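Side-chain contacts in thioredoxin (TrxA-1) (Sulfolobus solfataricus, PDB 3TCO), which is a small redox protein with a single active-site disulfide that probably reduces disulfide bonds in other proteins: residues A[10-13]-A[14-18]; A[97-100]-A[101-105]; A[37-40]-A[41-45]; A[58-61]-A[62-65]. All coordinates share one frame; numbering follows the deposited sequence.

Contact 1: A[10-13]-A[14-18]; sequences TEEN and FDEVI
Asn13 and Glu16 both set CG between their own backbone N and carbonyl carbon (chi1 63° and 71°), which turns Asn13 back to the chain before it and Glu16 back to Asn13. This is the start of helix 14-20 in the thioredoxin fold, entered through an ST turn at Thr10. In that turn Thr10 OG1 accepts from Glu12 N at 3.0 Å. Asn13 stands at the N-cap position, but its side chain does not cap the helix. Its OD1 instead takes Thr10 N at 3.0 Å in a nearly straight bond (168° at the hydrogen). Its ND2 gives to Val8 O, so both ends of the amide are tied to the incoming chain. With an alanine here, Thr10 N and Val8 O would probably lose these mates, and the entry loop could shift against the helix. The extended Glu16 chain brings OE2 to 3.3 Å from Asn13 CA. The carboxylates of Glu12 and Glu16 also come close, OE2 to OE2 4.3 Å. These like charges probably repel, and water 2 sits between them. Two more waters span the turn: water 1 joins Asp15 N to Glu11 O, and water 3 joins Glu16 N to Glu12 O. Thr10 O is gripped by two backbone donors, Asn13 N and Phe14 N, the latter at 2.9 Å. The Phe14 ring itself leads away to Val26 and Ile67. Asn13 O takes Val17 N at 3.1 Å, and Val17 CG2 presses on the same oxygen.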
loop_
_atom_site.group_PDB
_atom_site.type_symbol
_atom_site.label_atom_id
_atom_site.label_comp_id
_atom_site.label_asym_id
_atom_site.label_seq_id
_atom_site.Cartn_x
_atom_site.Cartn_y
_atom_site.Cartn_z
ATOM N N THR A 10 9.599 0.968 5.861
ATOM C CA THR A 10 9.783 0.974 7.312
ATOM C C THR A 10 9.936 2.443 7.691
ATOM O O THR A 10 9.846 3.331 6.836
ATOM C CB THR A 10 11.059 0.244 7.787
ATOM O OG1 THR A 10 12.210 0.980 7.364
ATOM C CG2 THR A 10 11.116 -1.176 7.222
ATOM N N GLU A 11 10.162 2.708 8.969
ATOM C CA GLU A 11 10.340 4.079 9.424
ATOM C C GLU A 11 11.545 4.693 8.722
ATOM O O GLU A 11 11.651 5.911 8.602
ATOM C CB GLU A 11 10.557 4.106 10.940
ATOM C CG GLU A 11 9.509 4.886 11.715
ATOM C CD GLU A 11 9.181 4.232 13.055
ATOM O OE1 GLU A 11 10.122 3.768 13.743
ATOM O OE2 GLU A 11 7.986 4.188 13.421
ATOM N N GLU A 12 12.451 3.847 8.244
ATOM C CA GLU A 12 13.645 4.343 7.567
ATOM C C GLU A 12 13.363 5.056 6.242
ATOM O O GLU A 12 14.027 6.038 5.924
ATOM C CB GLU A 12 14.638 3.195 7.355
ATOM C CG GLU A 12 16.081 3.625 7.154
ATOM C CD GLU A 12 16.335 4.221 5.782
ATOM O OE1 GLU A 12 15.864 3.619 4.798
ATOM O OE2 GLU A 12 17.014 5.275 5.690
ATOM N N ASN A 13 12.372 4.602 5.473
ATOM C CA ASN A 13 12.098 5.260 4.179
ATOM C C ASN A 13 10.658 5.686 3.934
ATOM O O ASN A 13 10.343 6.253 2.884
ATOM C CB ASN A 13 12.556 4.349 3.023
ATOM C CG ASN A 13 11.792 3.031 2.966
ATOM O OD1 ASN A 13 11.171 2.614 3.946
ATOM N ND2 ASN A 13 11.847 2.361 1.807
ATOM N N PHE A 14 9.779 5.443 4.905
ATOM C CA PHE A 14 8.369 5.776 4.723
ATOM C C PHE A 14 8.094 7.201 4.263
ATOM O O PHE A 14 7.461 7.415 3.223
ATOM C CB PHE A 14 7.586 5.528 6.008
ATOM C CG PHE A 14 6.096 5.577 5.826
ATOM C CD1 PHE A 14 5.394 4.442 5.426
ATOM C CD2 PHE A 14 5.388 6.754 6.070
ATOM C CE1 PHE A 14 4.013 4.470 5.278
ATOM C CE2 PHE A 14 4.002 6.794 5.921
ATOM C CZ PHE A 14 3.313 5.644 5.524
ATOM N N ASP A 15 8.552 8.170 5.044
ATOM C CA ASP A 15 8.311 9.563 4.716
ATOM C C ASP A 15 8.922 10.031 3.400
ATOM O O ASP A 15 8.227 10.647 2.596
ATOM C CB ASP A 15 8.773 10.479 5.858
ATOM C CG ASP A 15 7.871 10.389 7.073
ATOM O OD1 ASP A 15 6.765 9.814 6.950
ATOM O OD2 ASP A 15 8.262 10.898 8.146
ATOM N N GLU A 16 10.196 9.729 3.161
ATOM C CA GLU A 16 10.823 10.186 1.919
ATOM C C GLU A 16 10.133 9.621 0.682
ATOM O O GLU A 16 10.022 10.307 -0.333
ATOM C CB GLU A 16 12.320 9.848 1.888
ATOM C CG GLU A 16 12.681 8.385 1.730
ATOM C CD GLU A 16 14.145 8.117 2.064
ATOM O OE1 GLU A 16 15.024 8.835 1.547
ATOM O OE2 GLU A 16 14.421 7.184 2.840
ATOM N N VAL A 17 9.674 8.378 0.759
ATOM C CA VAL A 17 8.983 7.764 -0.384
ATOM C C VAL A 17 7.646 8.477 -0.645
ATOM O O VAL A 17 7.318 8.823 -1.787
ATOM C CB VAL A 17 8.753 6.244 -0.124
ATOM C CG1 VAL A 17 7.814 5.650 -1.191
ATOM C CG2 VAL A 17 10.110 5.511 -0.132
ATOM N N ILE A 18 6.874 8.718 0.413
ATOM C CA ILE A 18 5.587 9.390 0.259
ATOM C C ILE A 18 5.717 10.838 -0.203
ATOM O O ILE A 18 4.917 11.309 -1.010
ATOM C CB ILE A 18 4.780 9.402 1.583
ATOM C CG1 ILE A 18 4.389 7.976 1.980
ATOM C CG2 ILE A 18 3.532 10.250 1.419
ATOM C CD1 ILE A 18 3.558 7.288 0.950
HETATM O O HOH W 1 10.186 7.767 7.539
HETATM O O HOH W 2 16.570 7.365 4.219
HETATM O O HOH W 3 12.019 8.520 5.338
#

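Contact 2: A[97-100]-A[101-105]; sequences EDTL and ESTVN
Glu97 and Glu101 bring their carboxylates together one turn apart on helix 97-107. Both chains run extended beyond CG. Glu97 has CG anti to its backbone N (chi1 -172°), whereas Glu101 has CG anti to its carbonyl carbon (chi1 -61°). The two chains cross obliquely. Glu97 OE2 and Glu101 OE2 lie only 2.8 Å apart, with the carboxylate planes 83° to each other. Two full negative charges so close would probably raise the pKa of at least one. Lys49 probably offsets part of this charge: it makes a salt bridge to Glu101 OE2 and a long, weak ion pair with Glu97 OE2. Replacing Glu101 by an alanine would probably cost Lys49 its salt bridge and remove the chain that lies against Glu97 CG. That contact is close, with Glu97 CG 3.6 Å from Glu101 CD. Among the hydrogen bonds, Thr99 O serves two donors of one residue. Thr103 OG1 reaches it at 2.7 Å and Thr103 N at 2.9 Å, from opposite faces of the carbonyl plane. The hydroxyl is thereby satisfied within the helix and its rotation fixed. The other bonds are ordinary helical ones, such as Glu101 N to Glu97 O at 2.9 Å. Apolar contact is slight here, because Leu100 and Val104 turn elsewhere. Leu100 packs on Val46 of helix 34-49 and on Leu25 of strand 23-29. Val104 meets Leu23 and Tyr50, which places this helix against both helix 34-49 and the sheet.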
loop_
_atom_site.group_PDB
_atom_site.type_symbol
_atom_site.label_atom_id
_atom_site.label_comp_id
_atom_site.label_asym_id
_atom_site.label_seq_id
_atom_site.Cartn_x
_atom_site.Cartn_y
_atom_site.Cartn_z
ATOM N N GLU A 97 -9.635 -6.114 -7.640
ATOM C CA GLU A 97 -8.663 -5.636 -8.617
ATOM C C GLU A 97 -9.187 -4.453 -9.416
ATOM O O GLU A 97 -8.449 -3.496 -9.672
ATOM C CB GLU A 97 -8.264 -6.750 -9.579
ATOM C CG GLU A 97 -7.118 -6.356 -10.502
ATOM C CD GLU A 97 -6.638 -7.495 -11.386
ATOM O OE1 GLU A 97 -6.844 -8.667 -11.015
ATOM O OE2 GLU A 97 -6.028 -7.213 -12.436
ATOM N N ASP A 98 -10.453 -4.506 -9.821
ATOM C CA ASP A 98 -10.989 -3.408 -10.606
ATOM C C ASP A 98 -10.961 -2.118 -9.789
ATOM O O ASP A 98 -10.557 -1.077 -10.289
ATOM C CB ASP A 98 -12.404 -3.741 -11.141
ATOM C CG ASP A 98 -13.413 -4.057 -10.042
ATOM O OD1 ASP A 98 -13.013 -4.437 -8.922
ATOM O OD2 ASP A 98 -14.628 -3.943 -10.317
ATOM N N THR A 99 -11.342 -2.192 -8.521
ATOM C CA THR A 99 -11.316 -1.012 -7.664
ATOM C C THR A 99 -9.889 -0.473 -7.492
ATOM O O THR A 99 -9.665 0.737 -7.515
ATOM C CB THR A 99 -11.903 -1.330 -6.278
ATOM O OG1 THR A 99 -13.266 -1.741 -6.434
ATOM C CG2 THR A 99 -11.853 -0.093 -5.372
ATOM N N LEU A 100 -8.928 -1.373 -7.326
ATOM C CA LEU A 100 -7.539 -0.967 -7.147
ATOM C C LEU A 100 -6.969 -0.279 -8.405
ATOM O O LEU A 100 -6.314 0.768 -8.316
ATOM C CB LEU A 100 -6.696 -2.191 -6.767
ATOM C CG LEU A 100 -5.235 -1.954 -6.376
ATOM C CD1 LEU A 100 -5.171 -0.961 -5.216
ATOM C CD2 LEU A 100 -4.585 -3.292 -6.002
ATOM N N GLU A 101 -7.223 -0.856 -9.576
ATOM C CA GLU A 101 -6.728 -0.278 -10.827
ATOM C C GLU A 101 -7.434 1.043 -11.110
ATOM O O GLU A 101 -6.824 2.005 -11.599
ATOM C CB GLU A 101 -6.955 -1.264 -11.985
ATOM C CG GLU A 101 -6.221 -2.574 -11.778
ATOM C CD GLU A 101 -6.585 -3.650 -12.787
ATOM O OE1 GLU A 101 -7.749 -3.689 -13.244
ATOM O OE2 GLU A 101 -5.706 -4.480 -13.094
ATOM N N SER A 102 -8.726 1.086 -10.797
ATOM C CA SER A 102 -9.536 2.279 -11.002
ATOM C C SER A 102 -9.014 3.427 -10.135
ATOM O O SER A 102 -8.925 4.581 -10.584
ATOM C CB SER A 102 -10.995 1.976 -10.644
ATOM O OG SER A 102 -11.818 3.094 -10.903
ATOM N N THR A 103 -8.657 3.099 -8.895
ATOM C CA THR A 103 -8.148 4.094 -7.959
ATOM C C THR A 103 -6.812 4.657 -8.431
ATOM O O THR A 103 -6.589 5.874 -8.400
ATOM C CB THR A 103 -7.977 3.482 -6.561
ATOM O OG1 THR A 103 -9.243 2.996 -6.107
ATOM C CG2 THR A 103 -7.472 4.525 -5.583
ATOM N N VAL A 104 -5.926 3.774 -8.871
ATOM C CA VAL A 104 -4.625 4.199 -9.368
ATOM C C VAL A 104 -4.792 5.132 -10.574
ATOM O O VAL A 104 -4.236 6.239 -10.604
ATOM C CB VAL A 104 -3.769 2.984 -9.774
ATOM C CG1 VAL A 104 -2.492 3.440 -10.472
ATOM C CG2 VAL A 104 -3.431 2.157 -8.526
ATOM N N ASN A 105 -5.565 4.686 -11.561
ATOM C CA ASN A 105 -5.799 5.485 -12.756
ATOM C C ASN A 105 -6.318 6.870 -12.378
ATOM O O ASN A 105 -5.861 7.887 -12.902
ATOM C CB ASN A 105 -6.799 4.774 -13.667
ATOM C CG ASN A 105 -7.163 5.599 -14.879
ATOM O OD1 ASN A 105 -8.252 6.169 -14.946
ATOM N ND2 ASN A 105 -6.249 5.680 -15.842
#

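Contact 3: A[37-40]-A[41-45]; sequences HLYE and PIYKK
Tyr43 CB lies over one face of the Tyr39 ring, one turn away on helix 34-49. Each tyrosine has CG anti to the backbone N, and Tyr39 (chi1 175°) folds its ring along the helix to meet that CB. This is a CH-pi contact, with Tyr43 CB 4.3 Å from the centroid of the Tyr39 ring. The two rings are set obliquely, their planes at 54°. Tyr39 OH comes 3.5 Å from Tyr43 CD1. The same hydroxyl is held by Thr79 OG1, which fixes the far end of the ring. Tyr43 makes an edge-to-face pair with Phe56 and a weak bond to Gly57 O. Glu40 adopts a different shape. Its chain bends at chi2 (-50°) and touches Trp29, with OE1 near the like-charged Asp27. Lys44 runs extended and lays its CG on Glu40 O at 3.3 Å. The charged ends stay apart, with Glu40 OE1 5.9 Å from Lys44 NZ. Pro41 interrupts the backbone pattern. It has no N-H to give, and its CD stands 3.4 Å from His37 O, where a helical donor would otherwise come. Ile42 N lacks the regular bond to Leu38 O and makes a weak one to Tyr39 O. Regular bonding resumes with Tyr43 N to Tyr39 O at 2.9 Å and Lys44 N to Glu40 O. The helix is kinked here. A long helix that starts at the redox disulfide Cys33-Cys36 and kinks at a proline soon after is characteristic of the thioredoxin fold.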
loop_
_atom_site.group_PDB
_atom_site.type_symbol
_atom_site.label_atom_id
_atom_site.label_comp_id
_atom_site.label_asym_id
_atom_site.label_seq_id
_atom_site.Cartn_x
_atom_site.Cartn_y
_atom_site.Cartn_z
ATOM N N HIS A 37 -3.028 -12.639 2.651
ATOM C CA HIS A 37 -2.395 -13.602 1.772
ATOM C C HIS A 37 -3.132 -13.689 0.434
ATOM O O HIS A 37 -2.518 -13.834 -0.621
ATOM C CB HIS A 37 -2.351 -14.963 2.480
ATOM C CG HIS A 37 -1.779 -16.066 1.650
ATOM N ND1 HIS A 37 -2.548 -16.833 0.800
ATOM C CD2 HIS A 37 -0.511 -16.531 1.534
ATOM C CE1 HIS A 37 -1.779 -17.725 0.200
ATOM N NE2 HIS A 37 -0.539 -17.562 0.627
ATOM N N LEU A 38 -4.454 -13.582 0.480
ATOM C CA LEU A 38 -5.260 -13.643 -0.729
ATOM C C LEU A 38 -5.173 -12.355 -1.544
ATOM O O LEU A 38 -5.315 -12.373 -2.765
ATOM C CB LEU A 38 -6.714 -13.925 -0.366
ATOM C CG LEU A 38 -6.961 -15.356 0.128
ATOM C CD1 LEU A 38 -8.398 -15.514 0.588
ATOM C CD2 LEU A 38 -6.645 -16.333 -1.001
ATOM N N TYR A 39 -4.928 -11.240 -0.865
ATOM C CA TYR A 39 -4.814 -9.937 -1.535
ATOM C C TYR A 39 -3.426 -9.697 -2.171
ATOM O O TYR A 39 -3.306 -9.035 -3.206
ATOM C CB TYR A 39 -5.119 -8.844 -0.504
ATOM C CG TYR A 39 -4.946 -7.411 -0.958
ATOM C CD1 TYR A 39 -5.548 -6.948 -2.126
ATOM C CD2 TYR A 39 -4.237 -6.499 -0.174
ATOM C CE1 TYR A 39 -5.458 -5.615 -2.498
ATOM C CE2 TYR A 39 -4.138 -5.153 -0.537
ATOM C CZ TYR A 39 -4.753 -4.716 -1.698
ATOM O OH TYR A 39 -4.697 -3.378 -2.039
ATOM N N GLU A 40 -2.386 -10.256 -1.565
ATOM C CA GLU A 40 -1.031 -10.035 -2.052
ATOM C C GLU A 40 -0.777 -10.186 -3.560
ATOM O O GLU A 40 -0.207 -9.285 -4.177
ATOM C CB GLU A 40 -0.048 -10.890 -1.251
ATOM C CG GLU A 40 -0.105 -10.606 0.255
ATOM C CD GLU A 40 -0.022 -9.112 0.597
ATOM O OE1 GLU A 40 1.003 -8.480 0.251
ATOM O OE2 GLU A 40 -0.980 -8.569 1.211
ATOM N N PRO A 41 -1.193 -11.307 -4.176
ATOM C CA PRO A 41 -0.943 -11.433 -5.618
ATOM C C PRO A 41 -1.668 -10.380 -6.470
ATOM O O PRO A 41 -1.179 -9.980 -7.539
ATOM C CB PRO A 41 -1.387 -12.871 -5.921
ATOM C CG PRO A 41 -2.456 -13.112 -4.911
ATOM C CD PRO A 41 -1.861 -12.511 -3.650
ATOM N N ILE A 42 -2.831 -9.932 -6.003
ATOM C CA ILE A 42 -3.596 -8.909 -6.716
ATOM C C ILE A 42 -2.852 -7.574 -6.588
ATOM O O ILE A 42 -2.699 -6.836 -7.563
ATOM C CB ILE A 42 -5.017 -8.766 -6.125
ATOM C CG1 ILE A 42 -5.787 -10.083 -6.312
ATOM C CG2 ILE A 42 -5.742 -7.595 -6.761
ATOM C CD1 ILE A 42 -5.861 -10.570 -7.749
ATOM N N TYR A 43 -2.371 -7.284 -5.383
ATOM C CA TYR A 43 -1.634 -6.040 -5.135
ATOM C C TYR A 43 -0.367 -6.033 -5.981
ATOM O O TYR A 43 -0.016 -5.017 -6.572
ATOM C CB TYR A 43 -1.251 -5.921 -3.661
ATOM C CG TYR A 43 -0.643 -4.588 -3.295
ATOM C CD1 TYR A 43 -1.431 -3.448 -3.188
ATOM C CD2 TYR A 43 0.730 -4.468 -3.041
ATOM C CE1 TYR A 43 -0.881 -2.219 -2.830
ATOM C CE2 TYR A 43 1.294 -3.237 -2.684
ATOM C CZ TYR A 43 0.480 -2.121 -2.578
ATOM O OH TYR A 43 1.002 -0.905 -2.204
ATOM N N LYS A 44 0.310 -7.176 -6.034
ATOM C CA LYS A 44 1.533 -7.322 -6.827
ATOM C C LYS A 44 1.269 -7.205 -8.335
ATOM O O LYS A 44 2.032 -6.563 -9.070
ATOM C CB LYS A 44 2.174 -8.673 -6.525
ATOM C CG LYS A 44 2.856 -8.709 -5.171
ATOM C CD LYS A 44 3.310 -10.115 -4.802
ATOM C CE LYS A 44 4.090 -10.107 -3.499
ATOM N NZ LYS A 44 4.710 -11.438 -3.275
ATOM N N LYS A 45 0.184 -7.829 -8.781
ATOM C CA LYS A 45 -0.195 -7.784 -10.190
ATOM C C LYS A 45 -0.464 -6.349 -10.657
ATOM O O LYS A 45 -0.004 -5.933 -11.728
ATOM C CB LYS A 45 -1.440 -8.650 -10.418
ATOM C CG LYS A 45 -1.931 -8.629 -11.858
ATOM C CD LYS A 45 -2.911 -9.759 -12.116
ATOM C CE LYS A 45 -3.226 -9.879 -13.607
ATOM N NZ LYS A 45 -3.879 -11.182 -13.932
#

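Contact 4: A[58-61]-A[62-65]; sequences RLNV and DENQ
The side-chain amides of Asn60 and Asn64 each carry a neighbour on one face. Over Asn60 lies Glu63, whose CG comes within 3.2 Å of Asn60 OD1 and whose OE2 also stands above the plane. The amide and carboxylate planes stand 69° apart. Over Asn64 sits the methyl Leu59 CD1, 3.5 Å from Asn64 CG. Asn64 ND2 gives to Asn60 O at 2.9 Å, somewhat tilted from the carbonyl plane. Glu63 N comes to the same oxygen from above the other face of that plane, at 3.3 Å, so this carbonyl is gripped twice. Asn64 has CG anti to its carbonyl carbon (chi1 -64°), which swings the amide back over the strand end. Asn60 OD1 takes weak bonds from Asp62 N and Glu63 N, the first in the manner of an Asx turn. Water 4 accepts from Asn60 N at 2.9 Å and weakly from Asn64 ND2. Val61 turns its side chain to Cys28 and Ala30, and Asp62 OD2 accepts from Trp32 NE1. The tight turn thus carries the chain from strand 55-60 to helix 65-70. An aspartate here that holds the tryptophan just before the redox Cys33-Cys36 pair is a familiar feature of thioredoxins.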
loop_
_atom_site.group_PDB
_atom_site.type_symbol
_atom_site.label_atom_id
_atom_site.label_comp_id
_atom_site.label_asym_id
_atom_site.label_seq_id
_atom_site.Cartn_x
_atom_site.Cartn_y
_atom_site.Cartn_z
ATOM N N ARG A 58 4.777 -1.790 0.839
ATOM C CA ARG A 58 4.227 -2.816 1.705
ATOM C C ARG A 58 4.775 -2.514 3.081
ATOM O O ARG A 58 5.980 -2.295 3.247
ATOM C CB ARG A 58 4.677 -4.218 1.266
ATOM C CG ARG A 58 4.133 -4.631 -0.093
ATOM C CD ARG A 58 4.372 -6.106 -0.389
ATOM N NE ARG A 58 5.780 -6.452 -0.545
ATOM C CZ ARG A 58 6.478 -7.144 0.352
ATOM N NH1 ARG A 58 5.900 -7.557 1.473
ATOM N NH2 ARG A 58 7.749 -7.449 0.113
ATOM N N LEU A 59 3.882 -2.459 4.057
ATOM C CA LEU A 59 4.287 -2.192 5.428
ATOM C C LEU A 59 3.824 -3.377 6.275
ATOM O O LEU A 59 2.625 -3.608 6.425
ATOM C CB LEU A 59 3.629 -0.911 5.940
ATOM C CG LEU A 59 4.021 -0.392 7.333
ATOM C CD1 LEU A 59 5.229 0.557 7.258
ATOM C CD2 LEU A 59 2.820 0.347 7.913
ATOM N N ASN A 60 4.766 -4.155 6.780
ATOM C CA ASN A 60 4.380 -5.263 7.637
ATOM C C ASN A 60 4.050 -4.609 8.978
ATOM O O ASN A 60 4.904 -3.966 9.595
ATOM C CB ASN A 60 5.515 -6.260 7.782
ATOM C CG ASN A 60 5.142 -7.412 8.674
ATOM O OD1 ASN A 60 4.867 -7.215 9.856
ATOM N ND2 ASN A 60 5.115 -8.620 8.113
ATOM N N VAL A 61 2.804 -4.744 9.416
ATOM C CA VAL A 61 2.382 -4.098 10.650
ATOM C C VAL A 61 3.072 -4.568 11.922
ATOM O O VAL A 61 3.227 -3.782 12.840
ATOM C CB VAL A 61 0.835 -4.170 10.856
ATOM C CG1 VAL A 61 0.119 -3.436 9.711
ATOM C CG2 VAL A 61 0.366 -5.609 10.943
ATOM N N ASP A 62 3.505 -5.824 11.991
ATOM C CA ASP A 62 4.168 -6.266 13.222
ATOM C C ASP A 62 5.562 -5.681 13.394
ATOM O O ASP A 62 6.062 -5.602 14.515
ATOM C CB ASP A 62 4.224 -7.789 13.310
ATOM C CG ASP A 62 2.859 -8.397 13.473
ATOM O OD1 ASP A 62 1.989 -7.714 14.060
ATOM O OD2 ASP A 62 2.660 -9.547 13.024
ATOM N N GLU A 63 6.195 -5.268 12.301
ATOM C CA GLU A 63 7.521 -4.651 12.409
ATOM C C GLU A 63 7.466 -3.126 12.320
ATOM O O GLU A 63 8.497 -2.462 12.430
ATOM C CB GLU A 63 8.472 -5.176 11.328
ATOM C CG GLU A 63 7.850 -6.121 10.336
ATOM C CD GLU A 63 8.891 -6.808 9.469
ATOM O OE1 GLU A 63 9.875 -7.340 10.030
ATOM O OE2 GLU A 63 8.718 -6.831 8.231
ATOM N N ASN A 64 6.270 -2.575 12.137
ATOM C CA ASN A 64 6.085 -1.128 12.017
ATOM C C ASN A 64 4.868 -0.677 12.816
ATOM O O ASN A 64 3.994 0.014 12.296
ATOM C CB ASN A 64 5.889 -0.750 10.542
ATOM C CG ASN A 64 7.108 -1.053 9.701
ATOM O OD1 ASN A 64 8.124 -0.365 9.799
ATOM N ND2 ASN A 64 7.026 -2.102 8.887
ATOM N N GLN A 65 4.819 -1.064 14.088
ATOM C CA GLN A 65 3.682 -0.725 14.927
ATOM C C GLN A 65 3.381 0.762 15.015
ATOM O O GLN A 65 2.225 1.178 14.904
ATOM C CB GLN A 65 3.869 -1.320 16.324
ATOM C CG GLN A 65 3.849 -2.837 16.318
ATOM C CD GLN A 65 4.026 -3.452 17.696
ATOM O OE1 GLN A 65 5.088 -3.325 18.321
ATOM N NE2 GLN A 65 2.986 -4.126 18.178
HETATM O O HOH W 4 7.512 -3.574 5.976
#

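All four contacts are local and follow one another in series; none nests in or crosses another. From the N terminus, contact 1 closes the loop between strand 7-8 and helix 14-20. Contact 3 lies within helix 34-49, the helix of the beta-alpha-beta unit formed with strands 23-29 and 55-60. Contact 4 closes the turn after strand 55-60, and contact 2 lies within the last helix, 97-107. Contact 4 touches contact 1, with Asn64 OD1 near Thr10 CA, and contact 3, with Arg58 against Tyr43. Contact 3 in turn packs on contact 2 through Ile42 and Glu97. Contacts 1 and 2 lie on opposite sides of the chain's centre.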